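Side-chain contact in yeast glycogen phosphorylase (PDB 1YGP), which belongs to the two-domain carbohydrate phosphorylases of the GT-B fold and carries pyridoxal-5'-phosphate: residues A[429-434]-A[471-476]. Sequence-based numbering, arbitrary orientation.
Sequences EIIYDI and AFLAIV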
loop_
_atom_site.group_PDB
_atom_site.type_symbol
_atom_site.label_atom_id
_atom_site.label_comp_id
_atom_site.label_asym_id
_atom_site.label_seq_id
_atom_site.Cartn_x
_atom_site.Cartn_y
_atom_site.Cartn_z
ATOM N N GLU A 429 -19.418 6.629 -32.234
ATOM C CA GLU A 429 -19.419 7.240 -33.549
ATOM C C GLU A 429 -18.528 6.429 -34.480
ATOM O O GLU A 429 -18.951 5.994 -35.557
ATOM C CB GLU A 429 -18.896 8.656 -33.453
ATOM C CG GLU A 429 -19.757 9.679 -32.746
ATOM C CD GLU A 429 -19.269 11.130 -32.867
ATOM O OE1 GLU A 429 -18.214 11.400 -33.455
ATOM O OE2 GLU A 429 -19.966 12.020 -32.365
ATOM N N ILE A 430 -17.300 6.143 -34.060
ATOM C CA ILE A 430 -16.387 5.394 -34.906
ATOM C C ILE A 430 -16.914 3.965 -35.113
ATOM O O ILE A 430 -16.797 3.452 -36.234
ATOM C CB ILE A 430 -14.969 5.455 -34.246
ATOM C CG1 ILE A 430 -14.543 6.908 -34.063
ATOM C CG2 ILE A 430 -13.929 4.835 -35.155
ATOM C CD1 ILE A 430 -13.203 7.163 -33.375
ATOM N N ILE A 431 -17.580 3.309 -34.148
ATOM C CA ILE A 431 -18.091 1.968 -34.403
ATOM C C ILE A 431 -19.195 2.023 -35.451
ATOM O O ILE A 431 -19.249 1.148 -36.328
ATOM C CB ILE A 431 -18.604 1.324 -33.101
ATOM C CG1 ILE A 431 -17.408 1.188 -32.168
ATOM C CG2 ILE A 431 -19.191 -0.074 -33.343
ATOM C CD1 ILE A 431 -17.672 0.615 -30.762
ATOM N N TYR A 432 -20.051 3.049 -35.449
ATOM C CA TYR A 432 -21.047 3.172 -36.500
ATOM C C TYR A 432 -20.358 3.371 -37.840
ATOM O O TYR A 432 -20.710 2.677 -38.798
ATOM C CB TYR A 432 -21.977 4.336 -36.203
ATOM C CG TYR A 432 -23.072 3.998 -35.193
ATOM C CD1 TYR A 432 -23.431 2.668 -34.984
ATOM C CD2 TYR A 432 -23.763 5.011 -34.519
ATOM C CE1 TYR A 432 -24.468 2.340 -34.132
ATOM C CE2 TYR A 432 -24.803 4.685 -33.654
ATOM C CZ TYR A 432 -25.145 3.341 -33.471
ATOM O OH TYR A 432 -26.165 2.971 -32.614
ATOM N N ASP A 433 -19.327 4.212 -37.930
ATOM C CA ASP A 433 -18.613 4.406 -39.185
ATOM C C ASP A 433 -17.944 3.160 -39.729
ATOM O O ASP A 433 -18.143 2.805 -40.895
ATOM C CB ASP A 433 -17.544 5.462 -39.037
ATOM C CG ASP A 433 -18.012 6.910 -39.111
ATOM O OD1 ASP A 433 -19.202 7.208 -38.971
ATOM O OD2 ASP A 433 -17.142 7.755 -39.304
ATOM N N ILE A 434 -17.187 2.477 -38.867
ATOM C CA ILE A 434 -16.497 1.234 -39.178
ATOM C C ILE A 434 -17.496 0.245 -39.783
ATOM O O ILE A 434 -17.285 -0.303 -40.870
ATOM C CB ILE A 434 -15.852 0.744 -37.832
ATOM C CG1 ILE A 434 -14.577 1.565 -37.554
ATOM C CG2 ILE A 434 -15.555 -0.762 -37.877
ATOM C CD1 ILE A 434 -13.903 1.356 -36.173
ATOM N N ALA A 471 -17.117 -9.298 -30.787
ATOM C CA ALA A 471 -16.365 -10.283 -31.566
ATOM C C ALA A 471 -16.398 -9.984 -33.063
ATOM O O ALA A 471 -15.382 -10.151 -33.745
ATOM C CB ALA A 471 -16.917 -11.692 -31.382
ATOM N N PHE A 472 -17.512 -9.463 -33.591
ATOM C CA PHE A 472 -17.550 -9.088 -34.998
ATOM C C PHE A 472 -16.706 -7.832 -35.256
ATOM O O PHE A 472 -16.013 -7.773 -36.283
ATOM C CB PHE A 472 -18.968 -8.830 -35.427
ATOM C CG PHE A 472 -19.864 -10.057 -35.387
ATOM C CD1 PHE A 472 -19.407 -11.303 -34.936
ATOM C CD2 PHE A 472 -21.184 -9.917 -35.811
ATOM C CE1 PHE A 472 -20.266 -12.393 -34.909
ATOM C CE2 PHE A 472 -22.039 -11.016 -35.781
ATOM C CZ PHE A 472 -21.580 -12.250 -35.330
ATOM N N LEU A 473 -16.691 -6.834 -34.350
ATOM C CA LEU A 473 -15.815 -5.678 -34.470
ATOM C C LEU A 473 -14.348 -6.114 -34.453
ATOM O O LEU A 473 -13.498 -5.549 -35.170
ATOM C CB LEU A 473 -16.084 -4.719 -33.314
ATOM C CG LEU A 473 -15.245 -3.446 -33.067
ATOM C CD1 LEU A 473 -15.119 -2.538 -34.290
ATOM C CD2 LEU A 473 -15.948 -2.697 -31.949
ATOM N N ALA A 474 -14.045 -7.141 -33.642
ATOM C CA ALA A 474 -12.697 -7.654 -33.562
ATOM C C ALA A 474 -12.338 -8.355 -34.865
ATOM O O ALA A 474 -11.215 -8.132 -35.317
ATOM C CB ALA A 474 -12.572 -8.637 -32.423
ATOM N N ILE A 475 -13.214 -9.141 -35.539
ATOM C CA ILE A 475 -12.877 -9.767 -36.829
ATOM C C ILE A 475 -12.606 -8.671 -37.855
ATOM O O ILE A 475 -11.571 -8.676 -38.519
ATOM C CB ILE A 475 -13.986 -10.616 -37.479
ATOM C CG1 ILE A 475 -14.750 -11.543 -36.564
ATOM C CG2 ILE A 475 -13.258 -11.446 -38.502
ATOM C CD1 ILE A 475 -13.990 -12.632 -35.822
ATOM N N VAL A 476 -13.528 -7.715 -37.976
ATOM C CA VAL A 476 -13.384 -6.603 -38.904
ATOM C C VAL A 476 -12.151 -5.739 -38.629
ATOM O O VAL A 476 -11.607 -5.196 -39.592
ATOM C CB VAL A 476 -14.681 -5.755 -38.852
ATOM C CG1 VAL A 476 -14.583 -4.500 -39.670
ATOM C CG2 VAL A 476 -15.802 -6.558 -39.467
#
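Leu-473 is the bump here: its forked end pushes toward the hollow between Ile-431 and Ile-434, one helical turn apart. The leucine's CG stands anti to the backbone N (chi1 175°), which carries the isopropyl end out toward the other helix; chi2 (52°) then turns one methyl to each isoleucine. Leu-473 CD2 takes the Ile-431 side, 3.9 Å from Ile-431 CD1 and also near Ile-431 CG1; Leu-473 CD1 takes the other side, 4.0 Å from Ile-434 CG2. Both isoleucines run across the leucine at about a right angle. The Ile-434 branch methyl serves twice, since one turn further on Val-476 brings CG1 to 4.3 Å from Ile-434 CG2. The two short axes stay 11.7 Å apart and are inclined at 63°, so side chains alone bridge the gap and bury a modest 166 Å². Val-375 of helix 372-384 touches both Ile-431 and Leu-473, while Trp-389 and Trp-393 of helix 389-399 press on Ile-434. All four touching residues are buried. The result is an apolar layer joining helix 425-445 to helix 470-477, which leads into strand 478-483 of the large mixed sheet, as expected of the helix-covered Rossmann-like domains of a GT-B phosphorylase.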